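Local coordinates for ABC transporter substrate-binding protein (Staphylococcus aureus subsp. aureus NCTC 8325, PDB 3UN6) that binds zinc and probably serves as the extracytoplasmic ligand-binding component of an ABC-type import system, its natural substrate being unknown, at residues L93-M98 / T296-H301; K99-G104 / D310-P315; F140-R145 / L151-L156; D213-A218 / Y291-T296. All blocks are in the same frame, centred on the assembly; numbering follows the deposited sequence.

Interaction 1: residues L93-M98 / T296-H301; sequences LIELAM and TLVKQH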
loop_
_atom_site.group_PDB
_atom_site.type_symbol
_atom_site.label_atom_id
_atom_site.label_comp_id
_atom_site.label_asym_id
_atom_site.label_seq_id
_atom_site.Cartn_x
_atom_site.Cartn_y
_atom_site.Cartn_z
ATOM N N LEU A 93 0.944 -4.022 -2.986
ATOM C CA LEU A 93 0.938 -2.999 -4.030
ATOM C C LEU A 93 0.030 -3.492 -5.179
ATOM O O LEU A 93 0.161 -4.636 -5.646
ATOM C CB LEU A 93 2.342 -2.772 -4.569
ATOM C CG LEU A 93 3.397 -2.370 -3.535
ATOM C CD1 LEU A 93 4.742 -2.307 -4.241
ATOM C CD2 LEU A 93 3.031 -1.042 -2.846
ATOM N N ILE A 94 -0.883 -2.631 -5.630
ATOM C CA ILE A 94 -1.844 -3.038 -6.656
ATOM C C ILE A 94 -1.175 -3.342 -7.997
ATOM O O ILE A 94 -1.596 -4.261 -8.696
ATOM C CB ILE A 94 -3.049 -2.017 -6.779
ATOM C CG1 ILE A 94 -4.164 -2.609 -7.649
ATOM C CG2 ILE A 94 -2.583 -0.640 -7.288
ATOM C CD1 ILE A 94 -5.372 -1.657 -7.875
ATOM N N GLU A 95 -0.106 -2.606 -8.339
ATOM C CA GLU A 95 0.566 -2.794 -9.625
ATOM C C GLU A 95 1.325 -4.094 -9.626
ATOM O O GLU A 95 1.362 -4.776 -10.630
ATOM C CB GLU A 95 1.526 -1.631 -9.982
ATOM C CG GLU A 95 0.847 -0.235 -10.220
ATOM C CD GLU A 95 0.528 0.555 -8.940
ATOM O OE1 GLU A 95 0.790 0.057 -7.815
ATOM O OE2 GLU A 95 0.031 1.705 -9.057
ATOM N N LEU A 96 1.928 -4.417 -8.481
ATOM C CA LEU A 96 2.714 -5.649 -8.276
ATOM C C LEU A 96 1.812 -6.868 -8.416
ATOM O O LEU A 96 2.165 -7.860 -9.072
ATOM C CB LEU A 96 3.370 -5.612 -6.889
ATOM C CG LEU A 96 4.321 -6.745 -6.508
ATOM C CD1 LEU A 96 5.405 -6.974 -7.578
ATOM C CD2 LEU A 96 4.939 -6.461 -5.113
ATOM N N ALA A 97 0.651 -6.783 -7.775
ATOM C CA ALA A 97 -0.384 -7.819 -7.867
ATOM C C ALA A 97 -0.932 -7.937 -9.324
ATOM O O ALA A 97 -1.166 -9.025 -9.821
ATOM C CB ALA A 97 -1.509 -7.510 -6.873
HETATM N N MSE A 98 -1.121 -6.808 -10.002
HETATM C CA MSE A 98 -1.582 -6.805 -11.407
HETATM C C MSE A 98 -0.565 -7.490 -12.340
HETATM O O MSE A 98 -0.931 -8.232 -13.238
HETATM C CB MSE A 98 -1.805 -5.365 -11.887
HETATM C CG MSE A 98 -3.050 -4.699 -11.327
HETATM SE SE MSE A 98 -3.045 -2.738 -11.459
HETATM C CE MSE A 98 -2.987 -2.606 -13.395
ATOM N N THR A 296 -4.462 2.985 -16.713
ATOM C CA THR A 296 -4.068 4.020 -17.649
ATOM C C THR A 296 -2.611 4.402 -17.456
ATOM O O THR A 296 -1.836 4.482 -18.418
ATOM C CB THR A 296 -4.936 5.281 -17.463
ATOM O OG1 THR A 296 -6.246 5.029 -17.973
ATOM C CG2 THR A 296 -4.327 6.458 -18.185
ATOM N N LEU A 297 -2.247 4.630 -16.203
ATOM C CA LEU A 297 -0.902 5.035 -15.843
ATOM C C LEU A 297 0.145 3.919 -16.093
ATOM O O LEU A 297 1.230 4.196 -16.557
ATOM C CB LEU A 297 -0.874 5.511 -14.381
ATOM C CG LEU A 297 -1.703 6.757 -14.016
ATOM C CD1 LEU A 297 -1.621 7.012 -12.516
ATOM C CD2 LEU A 297 -1.239 8.018 -14.795
ATOM N N VAL A 298 -0.198 2.673 -15.781
ATOM C CA VAL A 298 0.681 1.514 -16.033
ATOM C C VAL A 298 0.904 1.363 -17.544
ATOM O O VAL A 298 2.030 1.124 -18.003
ATOM C CB VAL A 298 0.030 0.217 -15.479
ATOM C CG1 VAL A 298 0.658 -1.037 -16.091
ATOM C CG2 VAL A 298 0.050 0.207 -13.928
ATOM N N LYS A 299 -0.164 1.537 -18.318
ATOM C CA LYS A 299 -0.102 1.421 -19.788
ATOM C C LYS A 299 0.736 2.579 -20.345
ATOM O O LYS A 299 1.610 2.404 -21.206
ATOM C CB LYS A 299 -1.523 1.522 -20.393
ATOM C CG LYS A 299 -1.887 0.491 -21.428
ATOM C CD LYS A 299 -0.857 0.256 -22.467
ATOM C CE LYS A 299 -1.410 -0.689 -23.493
ATOM N NZ LYS A 299 -0.381 -1.078 -24.438
ATOM N N GLN A 300 0.452 3.770 -19.841
ATOM C CA GLN A 300 1.136 4.974 -20.284
ATOM C C GLN A 300 2.664 4.947 -20.060
ATOM O O GLN A 300 3.395 5.496 -20.863
ATOM C CB GLN A 300 0.463 6.203 -19.674
ATOM C CG GLN A 300 1.089 7.517 -20.021
ATOM C CD GLN A 300 0.040 8.607 -20.179
ATOM O OE1 GLN A 300 -0.137 9.450 -19.289
ATOM N NE2 GLN A 300 -0.706 8.561 -21.306
ATOM N N HIS A 301 3.139 4.297 -18.992
ATOM C CA HIS A 301 4.584 4.165 -18.747
ATOM C C HIS A 301 5.152 2.823 -19.245
ATOM O O HIS A 301 6.281 2.461 -18.906
ATOM C CB HIS A 301 4.914 4.361 -17.265
ATOM C CG HIS A 301 4.648 5.744 -16.771
ATOM N ND1 HIS A 301 3.482 6.091 -16.123
ATOM C CD2 HIS A 301 5.379 6.879 -16.861
ATOM C CE1 HIS A 301 3.511 7.379 -15.825
ATOM N NE2 HIS A 301 4.653 7.880 -16.261
#
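A small, buried helix-to-helix contact joins the start of helix 94-102 to the end of helix 288-300, with Val298 as the residue that meets both partners. Its CG2 methyl does all the touching: it lies 3.8 Å from CG of Glu95 and 4.2 Å from CE of the selenomethionine Met98. With CG2 anti to its own carbonyl carbon and CG1 anti to the backbone N (chi1 162°), Val298 turns that one branch to the facing helix. Met98 reaches it end on, a bend at chi3 swinging its terminal methyl toward Val298. Glu95 instead offers the middle of its chain, because a bend at chi2 (82°) carries the carboxylate away from Val298 to the hydroxyl of Thr148, which is hydrogen-bonded to OE2. The side chain of Glu95 is about 7 Å from a bound zinc ion. Ile94, the residue before it, is hydrogen-bonded through its backbone to the zinc ligand Cys220, which places helix 94-102 beside the metal site, consistent with the periplasmic-binding-protein clan of this protein.

Interaction 2: residues K99-G104 / D310-P315; sequences KSKQKG and DDFVEP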
loop_
_atom_site.group_PDB
_atom_site.type_symbol
_atom_site.label_atom_id
_atom_site.label_comp_id
_atom_site.label_asym_id
_atom_site.label_seq_id
_atom_site.Cartn_x
_atom_site.Cartn_y
_atom_site.Cartn_z
ATOM N N LYS A 99 0.717 -7.209 -12.130
ATOM C CA LYS A 99 1.785 -7.802 -12.924
ATOM C C LYS A 99 1.816 -9.306 -12.690
ATOM O O LYS A 99 1.872 -10.078 -13.633
ATOM C CB LYS A 99 3.132 -7.184 -12.544
ATOM C CG LYS A 99 4.333 -7.847 -13.171
ATOM C CD LYS A 99 4.336 -7.719 -14.669
ATOM C CE LYS A 99 5.580 -8.388 -15.249
ATOM N NZ LYS A 99 5.585 -8.424 -16.736
ATOM N N SER A 100 1.766 -9.708 -11.427
ATOM C CA SER A 100 1.742 -11.109 -11.065
ATOM C C SER A 100 0.527 -11.754 -11.749
ATOM O O SER A 100 0.619 -12.837 -12.325
ATOM C CB SER A 100 1.686 -11.256 -9.548
ATOM O OG SER A 100 1.820 -12.620 -9.184
ATOM N N LYS A 101 -0.611 -11.067 -11.722
ATOM C CA LYS A 101 -1.813 -11.572 -12.405
ATOM C C LYS A 101 -1.572 -11.715 -13.920
ATOM O O LYS A 101 -1.927 -12.730 -14.519
ATOM C CB LYS A 101 -3.004 -10.637 -12.167
ATOM C CG LYS A 101 -4.339 -11.173 -12.654
ATOM C CD LYS A 101 -4.771 -12.288 -11.697
ATOM C CE LYS A 101 -5.951 -13.054 -12.161
ATOM N NZ LYS A 101 -6.195 -14.205 -11.248
ATOM N N GLN A 102 -0.958 -10.709 -14.539
ATOM C CA GLN A 102 -0.635 -10.774 -15.964
ATOM C C GLN A 102 0.286 -11.961 -16.242
ATOM O O GLN A 102 0.274 -12.509 -17.325
ATOM C CB GLN A 102 -0.008 -9.450 -16.442
ATOM C CG GLN A 102 0.496 -9.414 -17.912
ATOM C CD GLN A 102 2.016 -9.687 -18.116
ATOM O OE1 GLN A 102 2.844 -9.447 -17.235
ATOM N NE2 GLN A 102 2.365 -10.129 -19.309
ATOM N N LYS A 103 1.092 -12.345 -15.261
ATOM C CA LYS A 103 1.963 -13.494 -15.407
ATOM C C LYS A 103 1.288 -14.823 -15.024
ATOM O O LYS A 103 1.964 -15.844 -14.919
ATOM C CB LYS A 103 3.274 -13.278 -14.642
ATOM C CG LYS A 103 4.119 -12.166 -15.263
ATOM C CD LYS A 103 5.545 -12.132 -14.740
ATOM C CE LYS A 103 5.640 -11.636 -13.313
ATOM N NZ LYS A 103 7.075 -11.405 -12.940
ATOM N N GLY A 104 -0.039 -14.822 -14.843
ATOM C CA GLY A 104 -0.786 -16.078 -14.578
ATOM C C GLY A 104 -1.172 -16.394 -13.136
ATOM O O GLY A 104 -1.643 -17.494 -12.839
ATOM N N ASP A 310 -12.529 -7.120 -14.590
ATOM C CA ASP A 310 -13.181 -8.419 -14.325
ATOM C C ASP A 310 -12.205 -9.601 -14.186
ATOM O O ASP A 310 -12.554 -10.629 -13.629
ATOM C CB ASP A 310 -14.246 -8.715 -15.378
ATOM C CG ASP A 310 -15.477 -7.822 -15.235
ATOM O OD1 ASP A 310 -15.708 -7.301 -14.127
ATOM O OD2 ASP A 310 -16.229 -7.655 -16.209
ATOM N N ASP A 311 -10.984 -9.457 -14.670
ATOM C CA ASP A 311 -10.022 -10.528 -14.537
ATOM C C ASP A 311 -9.213 -10.421 -13.262
ATOM O O ASP A 311 -8.698 -11.428 -12.776
ATOM C CB ASP A 311 -9.078 -10.529 -15.720
ATOM C CG ASP A 311 -9.783 -10.850 -17.024
ATOM O OD1 ASP A 311 -10.729 -11.678 -17.005
ATOM O OD2 ASP A 311 -9.386 -10.278 -18.066
ATOM N N PHE A 312 -9.102 -9.209 -12.718
ATOM C CA PHE A 312 -8.277 -8.959 -11.529
ATOM C C PHE A 312 -9.110 -8.758 -10.270
ATOM O O PHE A 312 -8.804 -9.303 -9.215
ATOM C CB PHE A 312 -7.411 -7.722 -11.808
ATOM C CG PHE A 312 -6.522 -7.307 -10.672
ATOM C CD1 PHE A 312 -5.440 -8.092 -10.287
ATOM C CD2 PHE A 312 -6.732 -6.112 -10.023
ATOM C CE1 PHE A 312 -4.624 -7.706 -9.246
ATOM C CE2 PHE A 312 -5.905 -5.718 -8.984
ATOM C CZ PHE A 312 -4.859 -6.509 -8.596
ATOM N N VAL A 313 -10.171 -7.975 -10.390
ATOM C CA VAL A 313 -10.965 -7.618 -9.254
ATOM C C VAL A 313 -12.184 -8.500 -9.100
ATOM O O VAL A 313 -12.858 -8.813 -10.076
ATOM C CB VAL A 313 -11.441 -6.142 -9.364
ATOM C CG1 VAL A 313 -12.296 -5.764 -8.154
ATOM C CG2 VAL A 313 -10.231 -5.184 -9.526
ATOM N N GLU A 314 -12.427 -8.942 -7.867
ATOM C CA GLU A 314 -13.649 -9.669 -7.527
ATOM C C GLU A 314 -14.354 -8.824 -6.454
ATOM O O GLU A 314 -14.134 -9.010 -5.243
ATOM C CB GLU A 314 -13.381 -11.086 -7.039
ATOM C CG GLU A 314 -14.684 -11.808 -6.691
ATOM C CD GLU A 314 -15.705 -11.708 -7.828
ATOM O OE1 GLU A 314 -16.771 -11.064 -7.634
ATOM O OE2 GLU A 314 -15.401 -12.206 -8.940
ATOM N N PRO A 315 -15.217 -7.896 -6.890
ATOM C CA PRO A 315 -15.846 -6.967 -5.970
ATOM C C PRO A 315 -17.108 -7.494 -5.280
ATOM O O PRO A 315 -17.698 -6.769 -4.469
ATOM C CB PRO A 315 -16.224 -5.817 -6.892
ATOM C CG PRO A 315 -16.650 -6.527 -8.141
ATOM C CD PRO A 315 -15.773 -7.755 -8.247
HETATM O O HOH W 1 -8.647 -14.416 -12.862
#
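Lys101, on the last turns of helix 94-102, lays its side chain across the end of the short helix 309-312. CB, which comes at the ring obliquely, and CG both rest 4.0 Å from CD1 of Phe312. CG stands anti to the backbone N, and a bend at chi2 (73°) then turns the rest of the chain along the neighbouring backbone. CD only skims the carbonyl of Asp311, whereas CE comes 3.3 Å from Asp311 O, a close carbon-oxygen approach without a hydrogen bond. The ammonium passes beyond this oxygen: NZ is hydrogen-bonded to the carbonyls of Ile107 and Ser105, in the link that follows its own helix. A water bridges the remaining gap, donating to Asp311 O at 3.0 Å and receiving a weak bond from Lys101 NZ. The helix carrying Lys101 ends in a Schellman motif, with Gly104 at the positive-phi C-prime position; Gly104 N bonds to Lys101 O at 2.8 Å and Ser105 N returns to Ser100 O. Phe312, with CG anti to its backbone N (chi1 179°), extends its ring onto Ile94, Ala97 and Met98 of the same helix. Its backbone is hydrogen-bonded to Ala109 on strand 108-110, at the edge of a five-stranded sheet.

Interaction 3: residues F140-R145 / L151-L156; sequences FGIPHR and LLLEEL. With PO4 (phosphate ion), chain F; PO4 (phosphate ion), chain E.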
loop_
_atom_site.group_PDB
_atom_site.type_symbol
_atom_site.label_atom_id
_atom_site.label_comp_id
_atom_site.label_asym_id
_atom_site.label_seq_id
_atom_site.Cartn_x
_atom_site.Cartn_y
_atom_site.Cartn_z
ATOM N N PHE A 140 15.778 8.609 -6.768
ATOM C CA PHE A 140 14.671 8.320 -5.888
ATOM C C PHE A 140 14.515 6.856 -5.506
ATOM O O PHE A 140 14.522 5.979 -6.358
ATOM C CB PHE A 140 13.361 8.820 -6.519
ATOM C CG PHE A 140 13.172 10.300 -6.410
ATOM C CD1 PHE A 140 12.651 10.857 -5.252
ATOM C CD2 PHE A 140 13.534 11.145 -7.448
ATOM C CE1 PHE A 140 12.483 12.231 -5.139
ATOM C CE2 PHE A 140 13.377 12.521 -7.328
ATOM C CZ PHE A 140 12.855 13.057 -6.181
ATOM N N GLY A 141 14.354 6.614 -4.204
ATOM C CA GLY A 141 14.083 5.277 -3.708
ATOM C C GLY A 141 12.586 5.028 -3.886
ATOM O O GLY A 141 11.777 5.945 -3.701
ATOM N N ILE A 142 12.223 3.828 -4.338
ATOM C CA ILE A 142 10.806 3.413 -4.449
ATOM C C ILE A 142 10.722 1.998 -3.872
ATOM O O ILE A 142 11.727 1.286 -3.822
ATOM C CB ILE A 142 10.237 3.479 -5.922
ATOM C CG1 ILE A 142 11.158 2.721 -6.905
ATOM C CG2 ILE A 142 10.084 4.928 -6.344
ATOM C CD1 ILE A 142 10.622 2.549 -8.342
ATOM N N PRO A 143 9.536 1.585 -3.406
ATOM C CA PRO A 143 9.450 0.240 -2.811
ATOM C C PRO A 143 9.541 -0.937 -3.807
ATOM O O PRO A 143 9.946 -2.044 -3.441
ATOM C CB PRO A 143 8.096 0.257 -2.080
ATOM C CG PRO A 143 7.578 1.637 -2.190
ATOM C CD PRO A 143 8.275 2.323 -3.301
ATOM N N HIS A 144 9.158 -0.685 -5.046
ATOM C CA HIS A 144 9.192 -1.670 -6.117
ATOM C C HIS A 144 8.965 -0.911 -7.426
ATOM O O HIS A 144 8.328 0.143 -7.429
ATOM C CB HIS A 144 8.067 -2.713 -5.949
ATOM C CG HIS A 144 8.303 -3.976 -6.714
ATOM N ND1 HIS A 144 8.011 -4.107 -8.056
ATOM C CD2 HIS A 144 8.840 -5.158 -6.329
ATOM C CE1 HIS A 144 8.353 -5.321 -8.459
ATOM N NE2 HIS A 144 8.856 -5.979 -7.430
ATOM N N ARG A 145 9.497 -1.418 -8.530
ATOM C CA ARG A 145 9.245 -0.767 -9.831
ATOM C C ARG A 145 7.729 -0.729 -10.178
ATOM O O ARG A 145 7.273 0.182 -10.840
ATOM C CB ARG A 145 10.034 -1.433 -10.944
ATOM C CG ARG A 145 9.799 -2.914 -11.134
ATOM C CD ARG A 145 10.909 -3.446 -12.017
ATOM N NE ARG A 145 10.807 -4.868 -12.282
ATOM C CZ ARG A 145 11.170 -5.830 -11.439
ATOM N NH1 ARG A 145 11.611 -5.546 -10.215
ATOM N NH2 ARG A 145 11.055 -7.090 -11.816
ATOM N N LEU A 151 4.682 5.891 -10.041
ATOM C CA LEU A 151 3.738 6.716 -10.790
ATOM C C LEU A 151 3.617 8.121 -10.213
ATOM O O LEU A 151 3.560 9.094 -10.949
ATOM C CB LEU A 151 2.348 6.052 -10.838
ATOM C CG LEU A 151 2.350 4.639 -11.444
ATOM C CD1 LEU A 151 0.945 4.013 -11.338
ATOM C CD2 LEU A 151 2.845 4.640 -12.894
ATOM N N LEU A 152 3.572 8.225 -8.890
ATOM C CA LEU A 152 3.474 9.524 -8.226
ATOM C C LEU A 152 4.684 10.382 -8.561
ATOM O O LEU A 152 4.559 11.576 -8.887
ATOM C CB LEU A 152 3.357 9.348 -6.707
ATOM C CG LEU A 152 2.007 8.914 -6.134
ATOM C CD1 LEU A 152 2.159 8.414 -4.692
ATOM C CD2 LEU A 152 1.006 10.068 -6.220
ATOM N N LEU A 153 5.858 9.762 -8.507
ATOM C CA LEU A 153 7.086 10.477 -8.780
ATOM C C LEU A 153 7.185 10.934 -10.218
ATOM O O LEU A 153 7.619 12.056 -10.476
ATOM C CB LEU A 153 8.297 9.657 -8.354
ATOM C CG LEU A 153 8.634 9.665 -6.863
ATOM C CD1 LEU A 153 9.657 8.486 -6.567
ATOM C CD2 LEU A 153 9.210 10.999 -6.475
ATOM N N GLU A 154 6.767 10.085 -11.151
ATOM C CA GLU A 154 6.769 10.457 -12.556
ATOM C C GLU A 154 5.769 11.570 -12.843
ATOM O O GLU A 154 5.993 12.410 -13.717
ATOM C CB GLU A 154 6.480 9.236 -13.439
ATOM C CG GLU A 154 7.679 8.366 -13.620
ATOM C CD GLU A 154 8.736 9.043 -14.439
ATOM O OE1 GLU A 154 8.542 9.160 -15.665
ATOM O OE2 GLU A 154 9.775 9.437 -13.882
ATOM N N GLU A 155 4.648 11.557 -12.142
ATOM C CA GLU A 155 3.666 12.611 -12.334
ATOM C C GLU A 155 4.208 13.915 -11.755
ATOM O O GLU A 155 3.997 14.989 -12.334
ATOM C CB GLU A 155 2.333 12.243 -11.705
ATOM C CG GLU A 155 1.240 13.309 -11.889
ATOM C CD GLU A 155 1.017 13.684 -13.344
ATOM O OE1 GLU A 155 1.088 12.780 -14.204
ATOM O OE2 GLU A 155 0.780 14.891 -13.622
ATOM N N LEU A 156 4.934 13.820 -10.640
ATOM C CA LEU A 156 5.517 14.997 -10.020
ATOM C C LEU A 156 6.605 15.525 -10.938
ATOM O O LEU A 156 6.740 16.721 -11.110
ATOM C CB LEU A 156 6.062 14.698 -8.598
ATOM C CG LEU A 156 6.883 15.831 -7.957
ATOM C CD1 LEU A 156 6.055 17.089 -7.813
ATOM C CD2 LEU A 156 7.455 15.440 -6.613
HETATM P P PO4 F . 11.236 -8.492 -8.185
HETATM O O1 PO4 F . 11.956 -7.200 -7.897
HETATM O O2 PO4 F . 9.800 -8.413 -7.738
HETATM O O3 PO4 F . 11.227 -8.749 -9.671
HETATM O O4 PO4 F . 11.970 -9.608 -7.490
HETATM P P PO4 E . 9.923 -8.091 -15.404
HETATM O O1 PO4 E . 11.376 -8.485 -15.380
HETATM O O2 PO4 E . 9.642 -7.140 -14.268
HETATM O O3 PO4 E . 9.619 -7.401 -16.716
HETATM O O4 PO4 E . 9.027 -9.292 -15.247
#
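Phe140 receives Leu153 over one ring face: CD2 of the leucine sits 3.9 Å from the ring centroid, 21° off the normal, a CH-pi contact offset toward the rim. The other methyl, CD1, lies 3.7 Å from Phe140 CB, so both branches of Leu153 are engaged. Gly141 adds only a distant approach of its carbonyl O to Leu153 CD1. At Ile142, CG2 meets the same Leu153 CD1 at 3.6 Å; chi1 of 52° places CG1 between backbone N and carbonyl carbon, leaving the branch methyl to face the helix. Beyond the strand, the chain turns to two phosphate ions, probably from the crystallisation liquor. His144 donates through NE2 to O2 of the chain F phosphate in the ring plane, at 2.6 Å and nearly straight (171°). Arg145 bridges the two anions: NH2 bonds to O3 of the chain F phosphate at 2.7 Å and, with NE, to O2 of the chain E phosphate. NH1 bonds to O1 of the chain F phosphate and is salt-bridged to Glu171. Strand 138-142 and helix 148-159 run roughly antiparallel, as successive elements of a beta-alpha-beta unit completed by strand 167-171; Tyr169 of that strand and Ile120 of strand 112-122 also pack against Leu153.

Interaction 4: residues D213-A218 / Y291-T296; sequences DVIPDA and YQEITT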
loop_
_atom_site.group_PDB
_atom_site.type_symbol
_atom_site.label_atom_id
_atom_site.label_comp_id
_atom_site.label_asym_id
_atom_site.label_seq_id
_atom_site.Cartn_x
_atom_site.Cartn_y
_atom_site.Cartn_z
ATOM N N ASP A 213 -1.608 15.504 -3.197
ATOM C CA ASP A 213 -1.274 16.724 -3.918
ATOM C C ASP A 213 -0.822 16.464 -5.333
ATOM O O ASP A 213 -0.660 17.410 -6.106
ATOM C CB ASP A 213 -0.074 17.432 -3.249
ATOM C CG ASP A 213 -0.275 17.712 -1.773
ATOM O OD1 ASP A 213 -1.400 18.059 -1.402
ATOM O OD2 ASP A 213 0.720 17.607 -0.985
ATOM N N VAL A 214 -0.557 15.201 -5.653
ATOM C CA VAL A 214 0.012 14.835 -6.936
ATOM C C VAL A 214 -0.995 14.074 -7.775
ATOM O O VAL A 214 -1.282 14.468 -8.889
ATOM C CB VAL A 214 1.251 13.993 -6.703
ATOM C CG1 VAL A 214 1.888 13.642 -7.989
ATOM C CG2 VAL A 214 2.223 14.762 -5.812
ATOM N N ILE A 215 -1.480 12.947 -7.267
ATOM C CA ILE A 215 -2.545 12.211 -7.956
ATOM C C ILE A 215 -3.598 11.938 -6.889
ATOM O O ILE A 215 -3.477 10.996 -6.120
ATOM C CB ILE A 215 -2.096 10.856 -8.603
ATOM C CG1 ILE A 215 -0.882 11.027 -9.493
ATOM C CG2 ILE A 215 -3.225 10.297 -9.452
ATOM C CD1 ILE A 215 -0.283 9.667 -10.011
ATOM N N PRO A 216 -4.634 12.770 -6.833
ATOM C CA PRO A 216 -5.667 12.589 -5.831
ATOM C C PRO A 216 -6.273 11.185 -5.785
ATOM O O PRO A 216 -6.704 10.649 -6.808
ATOM C CB PRO A 216 -6.721 13.607 -6.240
ATOM C CG PRO A 216 -5.931 14.680 -6.919
ATOM C CD PRO A 216 -4.888 13.950 -7.673
ATOM N N ASP A 217 -6.273 10.613 -4.587
ATOM C CA ASP A 217 -6.816 9.284 -4.307
ATOM C C ASP A 217 -6.323 8.181 -5.251
ATOM O O ASP A 217 -7.104 7.348 -5.731
ATOM C CB ASP A 217 -8.357 9.322 -4.261
ATOM C CG ASP A 217 -8.971 8.012 -3.657
ATOM O OD1 ASP A 217 -8.284 7.294 -2.874
ATOM O OD2 ASP A 217 -10.148 7.710 -3.971
ATOM N N ALA A 218 -5.029 8.195 -5.541
ATOM C CA ALA A 218 -4.435 7.144 -6.329
ATOM C C ALA A 218 -4.475 5.863 -5.509
ATOM O O ALA A 218 -4.075 5.845 -4.352
ATOM C CB ALA A 218 -2.983 7.493 -6.676
ATOM N N TYR A 291 -9.691 1.982 -10.460
ATOM C CA TYR A 291 -8.880 0.929 -11.075
ATOM C C TYR A 291 -8.424 1.363 -12.485
ATOM O O TYR A 291 -7.267 1.151 -12.897
ATOM C CB TYR A 291 -9.648 -0.403 -11.131
ATOM C CG TYR A 291 -8.825 -1.504 -11.722
ATOM C CD1 TYR A 291 -8.984 -1.906 -13.044
ATOM C CD2 TYR A 291 -7.843 -2.128 -10.961
ATOM C CE1 TYR A 291 -8.176 -2.932 -13.591
ATOM C CE2 TYR A 291 -7.052 -3.109 -11.493
ATOM C CZ TYR A 291 -7.223 -3.514 -12.806
ATOM O OH TYR A 291 -6.414 -4.520 -13.296
ATOM N N GLN A 292 -9.334 1.987 -13.217
ATOM C CA GLN A 292 -9.033 2.420 -14.552
ATOM C C GLN A 292 -7.914 3.469 -14.555
ATOM O O GLN A 292 -7.107 3.522 -15.491
ATOM C CB GLN A 292 -10.296 2.956 -15.229
ATOM C CG GLN A 292 -10.103 3.168 -16.725
ATOM C CD GLN A 292 -10.084 1.862 -17.542
ATOM O OE1 GLN A 292 -9.025 1.337 -17.871
ATOM N NE2 GLN A 292 -11.258 1.349 -17.862
ATOM N N GLU A 293 -7.862 4.310 -13.519
ATOM C CA GLU A 293 -6.791 5.314 -13.418
ATOM C C GLU A 293 -5.428 4.633 -13.334
ATOM O O GLU A 293 -4.458 5.086 -13.956
ATOM C CB GLU A 293 -6.972 6.199 -12.179
ATOM C CG GLU A 293 -5.939 7.316 -12.048
ATOM C CD GLU A 293 -6.231 8.263 -10.872
ATOM O OE1 GLU A 293 -6.358 7.788 -9.713
ATOM O OE2 GLU A 293 -6.319 9.486 -11.120
ATOM N N ILE A 294 -5.337 3.571 -12.531
ATOM C CA ILE A 294 -4.065 2.819 -12.397
ATOM C C ILE A 294 -3.701 2.110 -13.698
ATOM O O ILE A 294 -2.537 2.146 -14.124
ATOM C CB ILE A 294 -4.081 1.806 -11.224
ATOM C CG1 ILE A 294 -4.271 2.556 -9.886
ATOM C CG2 ILE A 294 -2.742 0.938 -11.202
ATOM C CD1 ILE A 294 -3.232 3.674 -9.646
ATOM N N THR A 295 -4.685 1.499 -14.355
ATOM C CA THR A 295 -4.405 0.814 -15.631
ATOM C C THR A 295 -3.870 1.792 -16.671
ATOM O O THR A 295 -2.926 1.481 -17.399
ATOM C CB THR A 295 -5.627 0.017 -16.196
ATOM O OG1 THR A 295 -6.717 0.892 -16.482
ATOM C CG2 THR A 295 -6.093 -1.068 -15.199
ATOM N N THR A 296 -4.462 2.985 -16.713
ATOM C CA THR A 296 -4.068 4.020 -17.649
ATOM C C THR A 296 -2.611 4.402 -17.456
ATOM O O THR A 296 -1.836 4.482 -18.418
ATOM C CB THR A 296 -4.936 5.281 -17.463
ATOM O OG1 THR A 296 -6.246 5.029 -17.973
ATOM C CG2 THR A 296 -4.327 6.458 -18.185
#
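Glu293 of helix 288-300 reaches across to a type II beta turn, Ile215 to Ala218, which lies in the loop leading to the zinc ligands Cys220 and Cys221. The glutamate is stretched to its full length: CG is anti to the backbone N (chi1 -177°) and the chain stays extended beyond it, so the carboxylate projects straight off the helix toward the turn. There it meets mostly carbon. Ile215 holds CG1 beside its backbone N and CG2 anti to it, and this methyl lies 3.6 Å from OE2, the two side chains sliding past each other in opposite directions. No hydrogen bond joins the segments; OE1 of Glu293 remains 4.1 Å from both Pro216 O and Asp217 O. Asp217, at the positive-phi corner of the turn, directs its carboxylate elsewhere, with OD1 hydrogen-bonded to His115 and its backbone N to Glu116. The turn is closed by Ala218 N and Ile215 O, 3.3 Å apart, and Ala218 CA stands 3.9 Å from Glu293 OE1.

Interactions 1 and 3 are fully buried, whereas interactions 2 and 4 are only partly so. Helix 94-102 serves interactions 1 and 2, and helix 288-300 serves 1 and 4, which share Thr296; Met98 and Ile294 connect these neighbours through SE to CG2 packing at 3.7 Å. Phe312 and Tyr291 likewise bring interactions 2 and 4 into touch. Interaction 3 belongs to a local beta-alpha-beta unit, yet its helix reaches both 1 and 4, through Leu151 and Leu152. Methyl packing carries the buried pair, though the loop after the strand in interaction 3 also holds two phosphate ions; the partly buried contacts set a lysine and a glutamate against backbone and carbon, with one water bridging in interaction 2.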